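Local coordinates for protein geranyltranstransferase (Thermotoga neapolitana, PDB 4WK5) that probably works as a magnesium-dependent prenyltransferase that builds isoprenoid chains, at residues Gly212-Val217 with Tyr265-Glu270; Phe219-Asp224 with Gln259-Tyr264. All coordinates share one frame; numbering follows the deposited sequence.

In the fold
Contact 1 and contact 2 are successive segments of one antiparallel helix pair, helix 206-229 against helix 248-274, with centres about 9 Å apart. Along the chain, 212-217 and 219-224 come first, then 259-264 and 265-270, so contact 2 closes the shorter loop and contact 1 the longer one around it. The two adjoin: Tyr265 CD1 lies 3.5 Å from Tyr222 CE2, and Val217 CG1 packs on Tyr264 CE2. Both belong to the mainly helical polyprenyl synthetase fold. Asp223, Asp224 and Asp227 on helix 206-229 match the second aspartate-rich motif, which binds magnesium and diphosphate in relatives; contact 2 thus backs the helix turn where this motif begins.

Contact 1 of 2, residues Gly212-Val217 with Tyr265-Glu270; sequences GEKFGV and YEEVLE
Phe215 has CG anti to its backbone nitrogen (chi1 176°), which carries the ring alongside that of Tyr265, both side chains pointing the same way; one residue earlier, Lys214 sets CG anti to its carbonyl carbon and bends at chi3 to reach Glu267. The rings meet obliquely, with planes at 48° and centroids 5.4 Å apart, and their nearest atoms, Phe215 CE2 and Tyr265 CE1, are 3.3 Å from each other. Tyr265 OH lies in the Phe215 ring plane at its edge and is hydrogen-bonded to Leu284 O, which ties the phenol to helix 278-289. Phe190 meets the Phe215 ring edge-to-face. Val268 CG2 packs against helix 206-229, 3.9 Å from Phe215 N and 4.1 Å from Phe215 CB. At the partly exposed margin, Lys214 NZ forms a salt bridge of 3.2 Å to the syn lone pair of Glu267 OE1. A water donates to Glu267 OE2 and weakly accepts from Lys214 NZ, so both carboxylate oxygens are engaged. A buried aromatic centre edged by an ion pair thus joins two antiparallel helices, the axes of the two short segments approaching to 9.0 Å, within the helical bundle of the isoprenoid synthase fold.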
loop_
_atom_site.group_PDB
_atom_site.type_symbol
_atom_site.label_atom_id
_atom_site.label_comp_id
_atom_site.label_asym_id
_atom_site.label_seq_id
_atom_site.Cartn_x
_atom_site.Cartn_y
_atom_site.Cartn_z
ATOM N N GLY A 212 -18.413 14.023 -4.222
ATOM C CA GLY A 212 -17.517 13.126 -4.917
ATOM C C GLY A 212 -18.001 11.695 -4.888
ATOM O O GLY A 212 -17.859 10.958 -5.865
ATOM N N GLU A 213 -18.573 11.284 -3.760
ATOM C CA GLU A 213 -19.097 9.931 -3.671
ATOM C C GLU A 213 -20.227 9.703 -4.667
ATOM O O GLU A 213 -20.233 8.693 -5.376
ATOM C CB GLU A 213 -19.578 9.613 -2.261
ATOM C CG GLU A 213 -19.747 8.120 -2.053
ATOM C CD GLU A 213 -20.648 7.787 -0.892
ATOM O OE1 GLU A 213 -20.218 7.978 0.266
ATOM O OE2 GLU A 213 -21.779 7.318 -1.141
ATOM N N LYS A 214 -21.175 10.638 -4.741
ATOM C CA LYS A 214 -22.268 10.493 -5.689
ATOM C C LYS A 214 -21.765 10.558 -7.128
ATOM O O LYS A 214 -22.212 9.780 -7.974
ATOM C CB LYS A 214 -23.355 11.549 -5.449
ATOM C CG LYS A 214 -24.030 11.391 -4.103
ATOM C CD LYS A 214 -25.397 12.059 -4.081
ATOM C CE LYS A 214 -26.376 11.242 -3.246
ATOM N NZ LYS A 214 -27.764 11.770 -3.323
ATOM N N PHE A 215 -20.839 11.469 -7.404
ATOM C CA PHE A 215 -20.251 11.520 -8.736
ATOM C C PHE A 215 -19.631 10.169 -9.093
ATOM O O PHE A 215 -19.810 9.661 -10.203
ATOM C CB PHE A 215 -19.200 12.630 -8.836
ATOM C CG PHE A 215 -18.493 12.666 -10.168
ATOM C CD1 PHE A 215 -17.276 12.022 -10.344
ATOM C CD2 PHE A 215 -19.065 13.318 -11.253
ATOM C CE1 PHE A 215 -16.641 12.032 -11.572
ATOM C CE2 PHE A 215 -18.430 13.333 -12.473
ATOM C CZ PHE A 215 -17.219 12.685 -12.632
ATOM N N GLY A 216 -18.906 9.586 -8.140
ATOM C CA GLY A 216 -18.261 8.299 -8.355
ATOM C C GLY A 216 -19.236 7.170 -8.655
ATOM O O GLY A 216 -18.975 6.337 -9.516
ATOM N N VAL A 217 -20.352 7.111 -7.933
ATOM C CA VAL A 217 -21.335 6.077 -8.222
ATOM C C VAL A 217 -21.894 6.261 -9.642
ATOM O O VAL A 217 -22.016 5.296 -10.400
ATOM C CB VAL A 217 -22.486 6.075 -7.187
ATOM C CG1 VAL A 217 -23.594 5.131 -7.629
ATOM C CG2 VAL A 217 -21.945 5.650 -5.829
ATOM N N TYR A 265 -25.499 12.826 -11.211
ATOM C CA TYR A 265 -24.669 13.728 -12.004
ATOM C C TYR A 265 -25.229 15.142 -11.976
ATOM O O TYR A 265 -24.485 16.114 -11.821
ATOM C CB TYR A 265 -24.557 13.247 -13.450
ATOM C CG TYR A 265 -23.218 13.564 -14.073
ATOM C CD1 TYR A 265 -22.188 12.631 -14.055
ATOM C CD2 TYR A 265 -22.972 14.797 -14.656
ATOM C CE1 TYR A 265 -20.959 12.911 -14.618
ATOM C CE2 TYR A 265 -21.747 15.091 -15.213
ATOM C CZ TYR A 265 -20.739 14.144 -15.192
ATOM O OH TYR A 265 -19.514 14.428 -15.751
ATOM N N GLU A 266 -26.547 15.258 -12.125
ATOM C CA GLU A 266 -27.180 16.571 -12.148
ATOM C C GLU A 266 -27.073 17.245 -10.786
ATOM O O GLU A 266 -26.837 18.446 -10.715
ATOM C CB GLU A 266 -28.647 16.466 -12.578
ATOM C CG GLU A 266 -29.362 17.812 -12.678
ATOM C CD GLU A 266 -28.705 18.756 -13.678
ATOM O OE1 GLU A 266 -28.095 18.272 -14.655
ATOM O OE2 GLU A 266 -28.796 19.987 -13.487
ATOM N N GLU A 267 -27.238 16.476 -9.711
ATOM C CA GLU A 267 -27.072 17.019 -8.360
ATOM C C GLU A 267 -25.668 17.587 -8.162
ATOM O O GLU A 267 -25.501 18.667 -7.594
ATOM C CB GLU A 267 -27.362 15.943 -7.306
ATOM C CG GLU A 267 -28.837 15.567 -7.207
ATOM C CD GLU A 267 -29.101 14.412 -6.253
ATOM O OE1 GLU A 267 -28.126 13.824 -5.739
ATOM O OE2 GLU A 267 -30.288 14.096 -6.022
ATOM N N VAL A 268 -24.661 16.863 -8.642
ATOM C CA VAL A 268 -23.283 17.301 -8.493
ATOM C C VAL A 268 -23.024 18.574 -9.300
ATOM O O VAL A 268 -22.463 19.540 -8.773
ATOM C CB VAL A 268 -22.299 16.189 -8.913
ATOM C CG1 VAL A 268 -20.880 16.731 -8.995
ATOM C CG2 VAL A 268 -22.385 15.036 -7.927
ATOM N N LEU A 269 -23.446 18.584 -10.563
ATOM C CA LEU A 269 -23.260 19.769 -11.403
ATOM C C LEU A 269 -23.900 21.010 -10.787
ATOM O O LEU A 269 -23.292 22.084 -10.760
ATOM C CB LEU A 269 -23.826 19.541 -12.806
ATOM C CG LEU A 269 -23.021 18.589 -13.693
ATOM C CD1 LEU A 269 -23.724 18.409 -15.032
ATOM C CD2 LEU A 269 -21.597 19.086 -13.878
ATOM N N GLU A 270 -25.124 20.857 -10.293
ATOM C CA GLU A 270 -25.862 21.987 -9.743
ATOM C C GLU A 270 -25.196 22.517 -8.481
ATOM O O GLU A 270 -25.147 23.731 -8.279
ATOM C CB GLU A 270 -27.315 21.603 -9.462
ATOM C CG GLU A 270 -28.143 21.445 -10.727
ATOM C CD GLU A 270 -29.634 21.399 -10.456
ATOM O OE1 GLU A 270 -30.058 21.856 -9.374
ATOM O OE2 GLU A 270 -30.382 20.914 -11.331
HETATM O O HOH W 1 -30.427 11.589 -4.337
#

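Contact 2 of 2, residues Phe219-Asp224 with Gln259-Tyr264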
loop_
_atom_site.group_PDB
_atom_site.type_symbol
_atom_site.label_atom_id
_atom_site.label_comp_id
_atom_site.label_asym_id
_atom_site.label_seq_id
_atom_site.Cartn_x
_atom_site.Cartn_y
_atom_site.Cartn_z
ATOM N N PHE A 219 -20.425 7.764 -12.129
ATOM C CA PHE A 219 -19.316 7.446 -13.025
ATOM C C PHE A 219 -19.243 5.941 -13.294
ATOM O O PHE A 219 -19.084 5.512 -14.442
ATOM C CB PHE A 219 -18.005 7.968 -12.420
ATOM C CG PHE A 219 -16.812 7.904 -13.343
ATOM C CD1 PHE A 219 -16.537 8.953 -14.213
ATOM C CD2 PHE A 219 -15.941 6.821 -13.304
ATOM C CE1 PHE A 219 -15.433 8.918 -15.044
ATOM C CE2 PHE A 219 -14.831 6.774 -14.133
ATOM C CZ PHE A 219 -14.575 7.825 -15.008
ATOM N N GLN A 220 -19.359 5.129 -12.244
ATOM C CA GLN A 220 -19.271 3.679 -12.409
ATOM C C GLN A 220 -20.477 3.136 -13.185
ATOM O O GLN A 220 -20.327 2.221 -13.995
ATOM C CB GLN A 220 -19.140 2.965 -11.051
ATOM C CG GLN A 220 -18.859 1.460 -11.184
ATOM C CD GLN A 220 -18.474 0.771 -9.877
ATOM O OE1 GLN A 220 -18.130 1.419 -8.886
ATOM N NE2 GLN A 220 -18.542 -0.560 -9.875
ATOM N N ILE A 221 -21.662 3.704 -12.956
ATOM C CA ILE A 221 -22.860 3.275 -13.693
ATOM C C ILE A 221 -22.711 3.593 -15.172
ATOM O O ILE A 221 -23.025 2.767 -16.025
ATOM C CB ILE A 221 -24.148 3.951 -13.167
ATOM C CG1 ILE A 221 -24.442 3.494 -11.737
ATOM C CG2 ILE A 221 -25.345 3.649 -14.093
ATOM C CD1 ILE A 221 -25.493 4.327 -11.037
ATOM N N TYR A 222 -22.223 4.792 -15.475
ATOM C CA TYR A 222 -22.003 5.166 -16.867
ATOM C C TYR A 222 -21.009 4.211 -17.519
ATOM O O TYR A 222 -21.176 3.838 -18.676
ATOM C CB TYR A 222 -21.505 6.605 -16.990
ATOM C CG TYR A 222 -22.562 7.657 -16.745
ATOM C CD1 TYR A 222 -23.867 7.487 -17.188
ATOM C CD2 TYR A 222 -22.251 8.822 -16.057
ATOM C CE1 TYR A 222 -24.837 8.473 -16.959
ATOM C CE2 TYR A 222 -23.199 9.796 -15.826
ATOM C CZ TYR A 222 -24.486 9.620 -16.268
ATOM O OH TYR A 222 -25.417 10.601 -16.022
ATOM N N ASP A 223 -19.985 3.802 -16.770
ATOM C CA ASP A 223 -19.037 2.811 -17.275
ATOM C C ASP A 223 -19.725 1.470 -17.546
ATOM O O ASP A 223 -19.458 0.818 -18.563
ATOM C CB ASP A 223 -17.884 2.610 -16.292
ATOM C CG ASP A 223 -16.920 1.531 -16.747
ATOM O OD1 ASP A 223 -16.011 1.847 -17.541
ATOM O OD2 ASP A 223 -17.073 0.366 -16.315
ATOM N N ASP A 224 -20.606 1.062 -16.633
ATOM C CA ASP A 224 -21.404 -0.152 -16.809
ATOM C C ASP A 224 -22.186 -0.108 -18.114
ATOM O O ASP A 224 -22.228 -1.087 -18.864
ATOM C CB ASP A 224 -22.409 -0.333 -15.676
ATOM C CG ASP A 224 -21.763 -0.612 -14.344
ATOM O OD1 ASP A 224 -20.588 -1.043 -14.301
ATOM O OD2 ASP A 224 -22.461 -0.397 -13.333
ATOM N N GLN A 259 -31.163 6.408 -14.934
ATOM C CA GLN A 259 -31.894 7.461 -14.229
ATOM C C GLN A 259 -31.189 7.853 -12.942
ATOM O O GLN A 259 -31.112 9.038 -12.603
ATOM C CB GLN A 259 -33.321 7.019 -13.909
ATOM C CG GLN A 259 -34.359 7.428 -14.935
ATOM C CD GLN A 259 -35.731 6.882 -14.598
ATOM O OE1 GLN A 259 -36.012 6.553 -13.444
ATOM N NE2 GLN A 259 -36.594 6.784 -15.606
ATOM N N LEU A 260 -30.693 6.853 -12.217
ATOM C CA LEU A 260 -29.962 7.101 -10.977
ATOM C C LEU A 260 -28.677 7.862 -11.251
ATOM O O LEU A 260 -28.362 8.836 -10.556
ATOM C CB LEU A 260 -29.648 5.790 -10.255
ATOM C CG LEU A 260 -29.004 5.945 -8.875
ATOM C CD1 LEU A 260 -29.938 6.710 -7.949
ATOM C CD2 LEU A 260 -28.645 4.591 -8.289
ATOM N N ALA A 261 -27.939 7.416 -12.261
ATOM C CA ALA A 261 -26.679 8.062 -12.628
ATOM C C ALA A 261 -26.919 9.501 -13.061
ATOM O O ALA A 261 -26.197 10.420 -12.656
ATOM C CB ALA A 261 -25.977 7.277 -13.734
ATOM N N ASP A 262 -27.955 9.705 -13.871
ATOM C CA ASP A 262 -28.273 11.044 -14.336
ATOM C C ASP A 262 -28.647 11.948 -13.168
ATOM O O ASP A 262 -28.258 13.115 -13.132
ATOM C CB ASP A 262 -29.419 11.012 -15.351
ATOM C CG ASP A 262 -28.995 10.465 -16.707
ATOM O OD1 ASP A 262 -27.782 10.410 -16.995
ATOM O OD2 ASP A 262 -29.893 10.115 -17.505
ATOM N N LYS A 263 -29.400 11.405 -12.215
ATOM C CA LYS A 263 -29.858 12.180 -11.067
ATOM C C LYS A 263 -28.684 12.655 -10.228
ATOM O O LYS A 263 -28.608 13.835 -9.866
ATOM C CB LYS A 263 -30.810 11.365 -10.191
ATOM C CG LYS A 263 -31.314 12.144 -8.979
ATOM C CD LYS A 263 -32.217 11.311 -8.080
ATOM C CE LYS A 263 -31.416 10.315 -7.255
ATOM N NZ LYS A 263 -32.288 9.440 -6.416
ATOM N N TYR A 264 -27.783 11.724 -9.918
ATOM C CA TYR A 264 -26.562 12.025 -9.171
ATOM C C TYR A 264 -25.691 13.041 -9.911
ATOM O O TYR A 264 -25.196 13.999 -9.314
ATOM C CB TYR A 264 -25.758 10.748 -8.921
ATOM C CG TYR A 264 -26.279 9.839 -7.827
ATOM C CD1 TYR A 264 -27.390 10.181 -7.068
ATOM C CD2 TYR A 264 -25.634 8.634 -7.542
ATOM C CE1 TYR A 264 -27.854 9.342 -6.064
ATOM C CE2 TYR A 264 -26.087 7.792 -6.541
ATOM C CZ TYR A 264 -27.196 8.149 -5.808
ATOM O OH TYR A 264 -27.649 7.306 -4.817
#
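Ala261 CB sits between Ile221 and Tyr222 at the apolar centre of an antiparallel helix pair in the isoprenoid synthase fold. The axes of the two segments approach to 9.0 Å, with their directions 143° apart, and the small alanine lies where the backbones come nearest, Ile221 CA to Ala261 CA 6.2 Å. Ala261 CB meets Ile221 CG2 at 3.7 Å, while Ile221 CD1 reaches past it to Leu260 CD2 at 4.2 Å. Ala261 CB also makes a CH-pi contact over one face of the Tyr222 ring, 3.9 Å from the centroid and offset toward CE1. With CG anti to its carbonyl carbon (chi1 -74°), the tyrosine extends across to helix 248-274, bringing its hydroxyl to the polar edge beside Asp262. Lys288 of helix 278-289 touches both of these side chains there. Ring and carboxylate planes stand 43° apart, and the two carboxylate oxygens have separate partners: OD2 forms a salt bridge with Lys258 NZ, one turn earlier on the same helix. With Ala261 CB over one face of its ring, the phenol donates a short hydrogen bond, Tyr222 OH to Asp262 OD1 at 2.6 Å, to the anti lone pair of OD1, an oxygen lying at the ring edge in its plane.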